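Local coordinates for protein putrescine aminotransferase (Halomonas elongata DSM 2581, PDB 6GWI) that probably transfers amino groups from amines such as putrescine to keto acceptors, using pyridoxal-5'-phosphate, as a class-III aminotransferase, at residues N399-L404 with D444-Q449; L361-I366 with L438-L443; Q141-R146 with P175-I180. All blocks are in the same frame, centred on the assembly; numbering follows the deposited sequence.

Contact 1 (N399-L404 with D444-Q449); sequences NLCRDL and DETARQ
Leu400 reaches from helix 397-407 to the flank of Gln449 on helix 429-450. Its CB is directed toward that helix, CG follows anti to the backbone N (chi1 178°), and there the side chain forks into two methyls that both meet the partner. CD2 lies 3.7 Å from Gln449 CD and also touches Gln449 CG, Gln449 CB and, at 4.2 Å, Thr446 CG2. CD1 reaches the amide end, 3.8 Å from Gln449 NE2 and equally near Gln449 OE1, with CD2 about as close to that nitrogen. No hydrogen bond is made here: an extended glutamine, its chain crossing the leucine obliquely, gives its carbon and amide surface to two methyls. An alanine here would remove both methyls and would probably open a gap beside Gln449, whose side chain would be freer to turn.

One helical turn on, Leu404 also points across, but toward Glu445 and Thr446. Its CD1 comes 3.4 Å from Thr446 OG1 and 3.8 Å from Glu445 CB, while CD2 approaches Glu445 OE1. That carboxylate oxygen accepts a hydrogen bond from Asn408, which also bonds the carbonyl of Leu404. The buried Thr446 hydroxyl likewise stays within its own helix, hydrogen-bonded to Ala442 O. It is OG1, beside the backbone N (chi1 -59°), that fits against Cys401, 3.3 Å from Cys401 CA. This small pair marks where the backbones come nearest, with Cys401 CA and Thr446 CA 5.5 Å apart.

The segment axes approach to 9.2 Å, their directions 135° apart. Cys401 also touches Met419, and Leu443 touches Leu379 and Leu381, so both helices pack against the antiparallel sheet of the C-terminal small domain of a fold-type I aminotransferase.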
loop_
_atom_site.group_PDB
_atom_site.type_symbol
_atom_site.label_atom_id
_atom_site.label_comp_id
_atom_site.label_asym_id
_atom_site.label_seq_id
_atom_site.Cartn_x
_atom_site.Cartn_y
_atom_site.Cartn_z
ATOM N N ASN B 399 4.085 21.201 -20.538
ATOM C CA ASN B 399 2.670 20.857 -20.435
ATOM C C ASN B 399 1.957 21.063 -21.764
ATOM O O ASN B 399 1.063 20.288 -22.124
ATOM C CB ASN B 399 2.002 21.687 -19.339
ATOM C CG ASN B 399 2.529 21.362 -17.959
ATOM O OD1 ASN B 399 3.198 20.347 -17.758
ATOM N ND2 ASN B 399 2.222 22.218 -16.994
ATOM N N LEU B 400 2.319 22.119 -22.498
ATOM C CA LEU B 400 1.724 22.345 -23.810
ATOM C C LEU B 400 2.071 21.213 -24.767
ATOM O O LEU B 400 1.199 20.684 -25.466
ATOM C CB LEU B 400 2.188 23.688 -24.377
ATOM C CG LEU B 400 1.676 24.020 -25.781
ATOM C CD1 LEU B 400 0.152 24.019 -25.830
ATOM C CD2 LEU B 400 2.221 25.368 -26.231
ATOM N N CYS B 401 3.351 20.833 -24.821
ATOM C CA CYS B 401 3.746 19.699 -25.649
ATOM C C CYS B 401 3.014 18.432 -25.227
ATOM O O CYS B 401 2.575 17.649 -26.077
ATOM C CB CYS B 401 5.257 19.493 -25.569
ATOM S SG CYS B 401 5.882 18.255 -26.724
ATOM N N ARG B 402 2.876 18.215 -23.916
ATOM C CA ARG B 402 2.166 17.044 -23.408
ATOM C C ARG B 402 0.720 17.013 -23.891
ATOM O O ARG B 402 0.222 15.971 -24.331
ATOM C CB ARG B 402 2.213 17.043 -21.879
ATOM C CG ARG B 402 1.369 15.970 -21.207
ATOM C CD ARG B 402 1.125 16.334 -19.755
ATOM N NE ARG B 402 0.211 17.468 -19.650
ATOM C CZ ARG B 402 0.063 18.215 -18.562
ATOM N NH1 ARG B 402 0.776 17.957 -17.474
ATOM N NH2 ARG B 402 -0.797 19.224 -18.568
ATOM N N ASP B 403 0.013 18.139 -23.769
ATOM C CA ASP B 403 -1.388 18.177 -24.177
ATOM C C ASP B 403 -1.522 18.043 -25.688
ATOM O O ASP B 403 -2.476 17.431 -26.183
ATOM C CB ASP B 403 -2.043 19.468 -23.687
ATOM C CG ASP B 403 -2.022 19.594 -22.176
ATOM O OD1 ASP B 403 -1.882 18.559 -21.495
ATOM O OD2 ASP B 403 -2.153 20.724 -21.668
ATOM N N LEU B 404 -0.585 18.624 -26.440
ATOM C CA LEU B 404 -0.613 18.479 -27.890
ATOM C C LEU B 404 -0.296 17.052 -28.318
ATOM O O LEU B 404 -0.810 16.588 -29.341
ATOM C CB LEU B 404 0.361 19.462 -28.536
ATOM C CG LEU B 404 -0.083 20.927 -28.533
ATOM C CD1 LEU B 404 1.034 21.818 -29.059
ATOM C CD2 LEU B 404 -1.356 21.126 -29.353
ATOM N N ASP B 444 6.361 20.246 -33.385
ATOM C CA ASP B 444 6.109 21.278 -34.383
ATOM C C ASP B 444 5.027 22.240 -33.908
ATOM O O ASP B 444 5.199 23.464 -33.956
ATOM C CB ASP B 444 5.696 20.642 -35.713
ATOM C CG ASP B 444 6.813 19.849 -36.359
ATOM O OD1 ASP B 444 7.984 20.027 -35.965
ATOM O OD2 ASP B 444 6.516 19.053 -37.274
ATOM N N GLU B 445 3.892 21.700 -33.453
ATOM C CA GLU B 445 2.785 22.550 -33.027
ATOM C C GLU B 445 3.126 23.317 -31.755
ATOM O O GLU B 445 2.661 24.448 -31.573
ATOM C CB GLU B 445 1.520 21.710 -32.829
ATOM C CG GLU B 445 0.943 21.159 -34.134
ATOM C CD GLU B 445 0.033 19.956 -33.937
ATOM O OE1 GLU B 445 -0.106 19.476 -32.792
ATOM O OE2 GLU B 445 -0.553 19.491 -34.939
ATOM N N THR B 446 3.935 22.726 -30.871
ATOM C CA THR B 446 4.380 23.440 -29.679
ATOM C C THR B 446 5.256 24.630 -30.053
ATOM O O THR B 446 5.046 25.748 -29.569
ATOM C CB THR B 446 5.147 22.494 -28.752
ATOM O OG1 THR B 446 4.305 21.397 -28.376
ATOM C CG2 THR B 446 5.617 23.228 -27.500
ATOM N N ALA B 447 6.250 24.405 -30.915
ATOM C CA ALA B 447 7.156 25.482 -31.293
ATOM C C ALA B 447 6.409 26.620 -31.974
ATOM O O ALA B 447 6.676 27.796 -31.704
ATOM C CB ALA B 447 8.261 24.944 -32.202
ATOM N N ARG B 448 5.468 26.294 -32.867
ATOM C CA ARG B 448 4.720 27.342 -33.550
ATOM C C ARG B 448 3.922 28.184 -32.557
ATOM O O ARG B 448 3.919 29.418 -32.634
ATOM C CB ARG B 448 3.795 26.754 -34.621
ATOM C CG ARG B 448 4.477 26.597 -35.981
ATOM C CD ARG B 448 3.529 26.152 -37.097
ATOM N NE ARG B 448 2.858 24.871 -36.896
ATOM C CZ ARG B 448 3.260 23.715 -37.420
ATOM N NH1 ARG B 448 4.352 23.653 -38.173
ATOM N NH2 ARG B 448 2.563 22.611 -37.189
ATOM N N GLN B 449 3.237 27.531 -31.613
ATOM C CA GLN B 449 2.376 28.265 -30.692
ATOM C C GLN B 449 3.159 29.186 -29.763
ATOM O O GLN B 449 2.665 30.261 -29.406
ATOM C CB GLN B 449 1.549 27.293 -29.850
ATOM C CG GLN B 449 0.690 27.995 -28.809
ATOM C CD GLN B 449 -0.401 27.116 -28.238
ATOM O OE1 GLN B 449 -0.812 26.132 -28.853
ATOM N NE2 GLN B 449 -0.874 27.465 -27.047
#

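Contact 2 (L361-I366 with L438-L443); sequences LVDHPI and LARRAL
Leu443 of helix 429-450 has three partners in the loop 361-366: its CD1 meets Leu361 CD2 at 4.1 Å, its CD2 meets Ile366 CD1, and its CB meets the imidazole of His364. The last is a CH-pi contact, Leu443 CB standing over the ring face, 3.6 Å from the centroid of the His364 ring; Pro365 CD covers the opposite face.

The loop contains a type I beta turn from Leu361 to His364, closed by the bond from His364 N to Leu361 O. It leads from helix 342-359 into strand 367-373 of the small domain's antiparallel sheet, so the contact packs a helix-to-strand connection against the C-terminal helix.

Hydrogen bonds hold the same ring: His364 ND1 accepts from Ile366 N at 3.2 Å, a nearly straight bond (166°) close to the ring plane, while NE2 is hydrogen-bonded to Asp444. Together they fix the ring's rotation. Arg440 bends at chi3 (-58°), and Leu361 CD2 lies over one face of its guanidinium, 3.6 Å from Arg440 NH2. That nitrogen bonds Ser360 O. At the guanidinium edge, Asp363 OD2 makes a long salt bridge, 3.8 Å from Arg440 NH1, the carboxylate and guanidinium planes 51° apart.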
loop_
_atom_site.group_PDB
_atom_site.type_symbol
_atom_site.label_atom_id
_atom_site.label_comp_id
_atom_site.label_asym_id
_atom_site.label_seq_id
_atom_site.Cartn_x
_atom_site.Cartn_y
_atom_site.Cartn_z
ATOM N N LEU B 361 15.173 13.357 -33.388
ATOM C CA LEU B 361 14.483 14.536 -32.882
ATOM C C LEU B 361 15.430 15.617 -32.373
ATOM O O LEU B 361 14.962 16.700 -32.006
ATOM C CB LEU B 361 13.519 14.140 -31.757
ATOM C CG LEU B 361 12.347 13.241 -32.150
ATOM C CD1 LEU B 361 11.643 12.701 -30.913
ATOM C CD2 LEU B 361 11.364 13.995 -33.034
ATOM N N VAL B 362 16.742 15.362 -32.344
ATOM C CA VAL B 362 17.669 16.332 -31.767
ATOM C C VAL B 362 17.775 17.578 -32.637
ATOM O O VAL B 362 18.105 18.662 -32.140
ATOM C CB VAL B 362 19.055 15.695 -31.547
ATOM C CG1 VAL B 362 18.942 14.453 -30.677
ATOM C CG2 VAL B 362 19.718 15.367 -32.882
ATOM N N ASP B 363 17.516 17.455 -33.936
ATOM C CA ASP B 363 17.598 18.590 -34.845
ATOM C C ASP B 363 16.313 19.409 -34.894
ATOM O O ASP B 363 16.227 20.351 -35.688
ATOM C CB ASP B 363 17.974 18.114 -36.257
ATOM C CG ASP B 363 17.036 17.047 -36.791
ATOM O OD1 ASP B 363 17.494 16.212 -37.600
ATOM O OD2 ASP B 363 15.857 17.017 -36.381
ATOM N N HIS B 364 15.318 19.080 -34.074
ATOM C CA HIS B 364 14.090 19.857 -34.051
ATOM C C HIS B 364 14.357 21.242 -33.459
ATOM O O HIS B 364 15.232 21.403 -32.606
ATOM C CB HIS B 364 13.020 19.142 -33.228
ATOM C CG HIS B 364 11.655 19.744 -33.361
ATOM N ND1 HIS B 364 11.263 20.861 -32.656
ATOM C CD2 HIS B 364 10.587 19.378 -34.108
ATOM C CE1 HIS B 364 10.017 21.166 -32.972
ATOM N NE2 HIS B 364 9.582 20.278 -33.848
ATOM N N PRO B 365 13.618 22.262 -33.906
ATOM C CA PRO B 365 13.897 23.625 -33.424
ATOM C C PRO B 365 13.880 23.802 -31.910
ATOM O O PRO B 365 14.571 24.703 -31.417
ATOM C CB PRO B 365 12.792 24.459 -34.096
ATOM C CG PRO B 365 12.342 23.659 -35.291
ATOM C CD PRO B 365 12.903 22.270 -35.196
ATOM N N ILE B 366 13.139 22.991 -31.146
ATOM C CA ILE B 366 13.016 23.221 -29.711
ATOM C C ILE B 366 13.516 22.046 -28.874
ATOM O O ILE B 366 13.256 22.000 -27.672
ATOM C CB ILE B 366 11.567 23.579 -29.312
ATOM C CG1 ILE B 366 10.592 22.460 -29.695
ATOM C CG2 ILE B 366 11.153 24.913 -29.923
ATOM C CD1 ILE B 366 9.248 22.549 -28.976
ATOM N N LEU B 438 4.440 11.105 -34.092
ATOM C CA LEU B 438 3.462 11.882 -33.341
ATOM C C LEU B 438 4.153 12.882 -32.425
ATOM O O LEU B 438 3.687 14.016 -32.263
ATOM C CB LEU B 438 2.563 10.953 -32.528
ATOM C CG LEU B 438 1.595 10.066 -33.307
ATOM C CD1 LEU B 438 0.967 9.042 -32.378
ATOM C CD2 LEU B 438 0.524 10.913 -33.973
ATOM N N ALA B 439 5.272 12.480 -31.819
ATOM C CA ALA B 439 6.049 13.404 -31.002
ATOM C C ALA B 439 6.486 14.616 -31.815
ATOM O O ALA B 439 6.316 15.763 -31.384
ATOM C CB ALA B 439 7.262 12.681 -30.415
ATOM N N ARG B 440 7.033 14.380 -33.012
ATOM C CA ARG B 440 7.519 15.485 -33.831
ATOM C C ARG B 440 6.380 16.419 -34.216
ATOM O O ARG B 440 6.538 17.645 -34.207
ATOM C CB ARG B 440 8.195 14.946 -35.090
ATOM C CG ARG B 440 8.888 16.010 -35.925
ATOM C CD ARG B 440 9.524 15.409 -37.170
ATOM N NE ARG B 440 10.502 14.368 -36.864
ATOM C CZ ARG B 440 11.796 14.569 -36.638
ATOM N NH1 ARG B 440 12.311 15.792 -36.669
ATOM N NH2 ARG B 440 12.579 13.531 -36.378
ATOM N N ARG B 441 5.219 15.853 -34.558
ATOM C CA ARG B 441 4.059 16.673 -34.887
ATOM C C ARG B 441 3.679 17.574 -33.720
ATOM O O ARG B 441 3.410 18.767 -33.907
ATOM C CB ARG B 441 2.891 15.769 -35.283
ATOM C CG ARG B 441 1.698 16.489 -35.890
ATOM C CD ARG B 441 0.727 15.489 -36.513
ATOM N NE ARG B 441 1.393 14.621 -37.483
ATOM C CZ ARG B 441 0.932 13.437 -37.879
ATOM N NH1 ARG B 441 -0.205 12.959 -37.388
ATOM N NH2 ARG B 441 1.617 12.726 -38.764
ATOM N N ALA B 442 3.670 17.026 -32.501
ATOM C CA ALA B 442 3.361 17.833 -31.326
ATOM C C ALA B 442 4.456 18.859 -31.063
ATOM O O ALA B 442 4.170 19.991 -30.657
ATOM C CB ALA B 442 3.167 16.930 -30.109
ATOM N N LEU B 443 5.717 18.481 -31.283
ATOM C CA LEU B 443 6.804 19.438 -31.123
ATOM C C LEU B 443 6.674 20.575 -32.128
ATOM O O LEU B 443 6.853 21.747 -31.779
ATOM C CB LEU B 443 8.150 18.735 -31.275
ATOM C CG LEU B 443 8.564 17.770 -30.164
ATOM C CD1 LEU B 443 9.760 16.954 -30.627
ATOM C CD2 LEU B 443 8.886 18.513 -28.882
#

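Contact 3 (Q141-R146 with P175-I180); sequences QWIIGR and PGIAHI
The indole of Trp142 lies over the backbone of Gly176: Gly176 CA stands 3.7 Å from the centroid of the six-membered ring, 13° off its normal, in a CH-pi contact. The residue that offers this CA to the indole has a positive phi (80°), a backbone angle that by itself favours glycine. At the ring edge, near its plane, is Ala178 N, and Trp142 CE3 also touches Ala178 CB at 4.1 Å. His179 turns the edge of its ring to Arg146 O, which lies 3.7 Å from His179 CD2, and its NE2 is hydrogen-bonded to Leu160 O.

Four backbone bonds run between the strands in parallel register: Ile143 N to Gly176 O, Ala178 N to Ile143 O (2.8 Å), Gly145 N to Ala178 O and Ile180 N to Gly145 O. On one face Ile143 and Ile177 lie side by side, Ile177 CD1 being 3.6 Å from Ile143 CB. Ile144 and Ile180 share the other, crossing at about a right angle with their CG2 methyls 3.8 Å apart, and there Arg146 CG meets Ile180 CG1.

Arg146 NH1 bonds Tyr238. Strand 177-180 lies at an edge of the parallel sheet found within this chain, with 142-146 between it and 217-222. Helices flank both faces, as in the large PLP-binding domain of fold-type I aminotransferases: 117-134 covers Ile143 and Ile177, and 194-212 packs on Ile144, Ala178 and Ile180.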
loop_
_atom_site.group_PDB
_atom_site.type_symbol
_atom_site.label_atom_id
_atom_site.label_comp_id
_atom_site.label_asym_id
_atom_site.label_seq_id
_atom_site.Cartn_x
_atom_site.Cartn_y
_atom_site.Cartn_z
ATOM N N GLN B 141 21.104 5.744 11.981
ATOM C CA GLN B 141 19.697 5.892 11.643
ATOM C C GLN B 141 19.452 6.680 10.363
ATOM O O GLN B 141 18.415 6.507 9.713
ATOM C CB GLN B 141 18.957 6.621 12.769
ATOM C CG GLN B 141 19.096 6.025 14.138
ATOM C CD GLN B 141 18.451 6.901 15.193
ATOM O OE1 GLN B 141 17.400 6.566 15.735
ATOM N NE2 GLN B 141 19.073 8.041 15.479
ATOM N N TRP B 142 20.384 7.557 9.998
ATOM C CA TRP B 142 20.131 8.499 8.917
ATOM C C TRP B 142 20.104 7.803 7.563
ATOM O O TRP B 142 20.929 6.932 7.273
ATOM C CB TRP B 142 21.192 9.602 8.910
ATOM C CG TRP B 142 20.933 10.687 9.910
ATOM C CD1 TRP B 142 21.289 10.687 11.228
ATOM C CD2 TRP B 142 20.265 11.935 9.677
ATOM N NE1 TRP B 142 20.886 11.854 11.829
ATOM C CE2 TRP B 142 20.256 12.638 10.899
ATOM C CE3 TRP B 142 19.677 12.528 8.556
ATOM C CZ2 TRP B 142 19.680 13.899 11.030
ATOM C CZ3 TRP B 142 19.108 13.783 8.689
ATOM C CH2 TRP B 142 19.113 14.453 9.916
ATOM N N ILE B 143 19.139 8.193 6.735
ATOM C CA ILE B 143 19.031 7.732 5.357
ATOM C C ILE B 143 19.362 8.913 4.458
ATOM O O ILE B 143 18.798 10.001 4.628
ATOM C CB ILE B 143 17.624 7.201 5.031
ATOM C CG1 ILE B 143 17.121 6.252 6.119
ATOM C CG2 ILE B 143 17.612 6.517 3.659
ATOM C CD1 ILE B 143 17.844 4.953 6.192
ATOM N N ILE B 144 20.270 8.709 3.515
ATOM C CA ILE B 144 20.611 9.735 2.537
ATOM C C ILE B 144 19.923 9.382 1.225
ATOM O O ILE B 144 20.226 8.355 0.609
ATOM C CB ILE B 144 22.123 9.873 2.346
ATOM C CG1 ILE B 144 22.794 10.243 3.668
ATOM C CG2 ILE B 144 22.416 10.914 1.283
ATOM C CD1 ILE B 144 24.293 10.081 3.651
ATOM N N GLY B 145 18.983 10.231 0.806
ATOM C CA GLY B 145 18.439 10.200 -0.528
ATOM C C GLY B 145 18.952 11.356 -1.367
ATOM O O GLY B 145 19.899 12.057 -1.005
ATOM N N ARG B 146 18.294 11.559 -2.501
ATOM C CA ARG B 146 18.678 12.615 -3.423
ATOM C C ARG B 146 17.505 13.546 -3.683
ATOM O O ARG B 146 16.340 13.133 -3.672
ATOM C CB ARG B 146 19.186 12.040 -4.751
ATOM C CG ARG B 146 20.394 11.126 -4.582
ATOM C CD ARG B 146 20.919 10.591 -5.908
ATOM N NE ARG B 146 19.893 9.885 -6.669
ATOM C CZ ARG B 146 20.128 9.186 -7.775
ATOM N NH1 ARG B 146 21.362 9.078 -8.249
ATOM N NH2 ARG B 146 19.128 8.582 -8.402
ATOM N N PRO B 175 11.710 11.429 10.708
ATOM C CA PRO B 175 13.016 12.024 11.020
ATOM C C PRO B 175 14.179 11.255 10.412
ATOM O O PRO B 175 14.079 10.076 10.070
ATOM C CB PRO B 175 13.074 11.974 12.553
ATOM C CG PRO B 175 11.654 11.864 12.985
ATOM C CD PRO B 175 10.990 11.036 11.932
ATOM N N GLY B 176 15.305 11.953 10.289
ATOM C CA GLY B 176 16.556 11.308 9.943
ATOM C C GLY B 176 16.763 10.999 8.478
ATOM O O GLY B 176 17.442 10.017 8.158
ATOM N N ILE B 177 16.219 11.817 7.576
ATOM C CA ILE B 177 16.435 11.671 6.138
ATOM C C ILE B 177 17.150 12.919 5.638
ATOM O O ILE B 177 16.643 14.036 5.810
ATOM C CB ILE B 177 15.121 11.494 5.360
ATOM C CG1 ILE B 177 14.192 10.486 6.034
ATOM C CG2 ILE B 177 15.427 11.095 3.915
ATOM C CD1 ILE B 177 14.767 9.133 6.200
ATOM N N ALA B 178 18.298 12.735 4.992
ATOM C CA ALA B 178 19.018 13.812 4.327
ATOM C C ALA B 178 18.934 13.634 2.815
ATOM O O ALA B 178 18.565 12.569 2.314
ATOM C CB ALA B 178 20.480 13.860 4.777
ATOM N N HIS B 179 19.254 14.705 2.090
ATOM C CA HIS B 179 19.165 14.707 0.634
ATOM C C HIS B 179 20.365 15.400 0.012
ATOM O O HIS B 179 20.710 16.521 0.397
ATOM C CB HIS B 179 17.861 15.371 0.179
ATOM C CG HIS B 179 16.641 14.615 0.593
ATOM N ND1 HIS B 179 15.967 14.871 1.768
ATOM C CD2 HIS B 179 15.992 13.585 0.003
ATOM C CE1 HIS B 179 14.945 14.040 1.876
ATOM N NE2 HIS B 179 14.938 13.249 0.818
ATOM N N ILE B 180 21.000 14.721 -0.940
ATOM C CA ILE B 180 22.123 15.271 -1.680
ATOM C C ILE B 180 21.657 15.605 -3.097
ATOM O O ILE B 180 20.549 15.264 -3.510
ATOM C CB ILE B 180 23.329 14.309 -1.708
ATOM C CG1 ILE B 180 22.948 13.005 -2.414
ATOM C CG2 ILE B 180 23.814 14.036 -0.293
ATOM C CD1 ILE B 180 24.085 12.019 -2.564
#

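How the contacts relate
Contacts 1 and 2 are neighbours, their centres 10 Å apart, and both use helix 429-450. They are joined by the probable hydrogen bond of Asp444 OD1 to His364 NE2 (2.7 Å), and Cys401 SG packs 3.7 Å from Leu443 CD2. One helix thus meets helix 397-407 and the loop 361-366. Contact 3 stands apart in the parallel sheet, its centre about 38 Å from that of contact 1 and 39 Å from that of contact 2; the nearest atoms are about 21 and 23 Å away. The side chain of Arg146 is about 9 Å from a bound pyridoxal-5'-phosphate, and its NH2 makes a weak hydrogen bond to the backbone O of Glu223, a residue of the cofactor pocket.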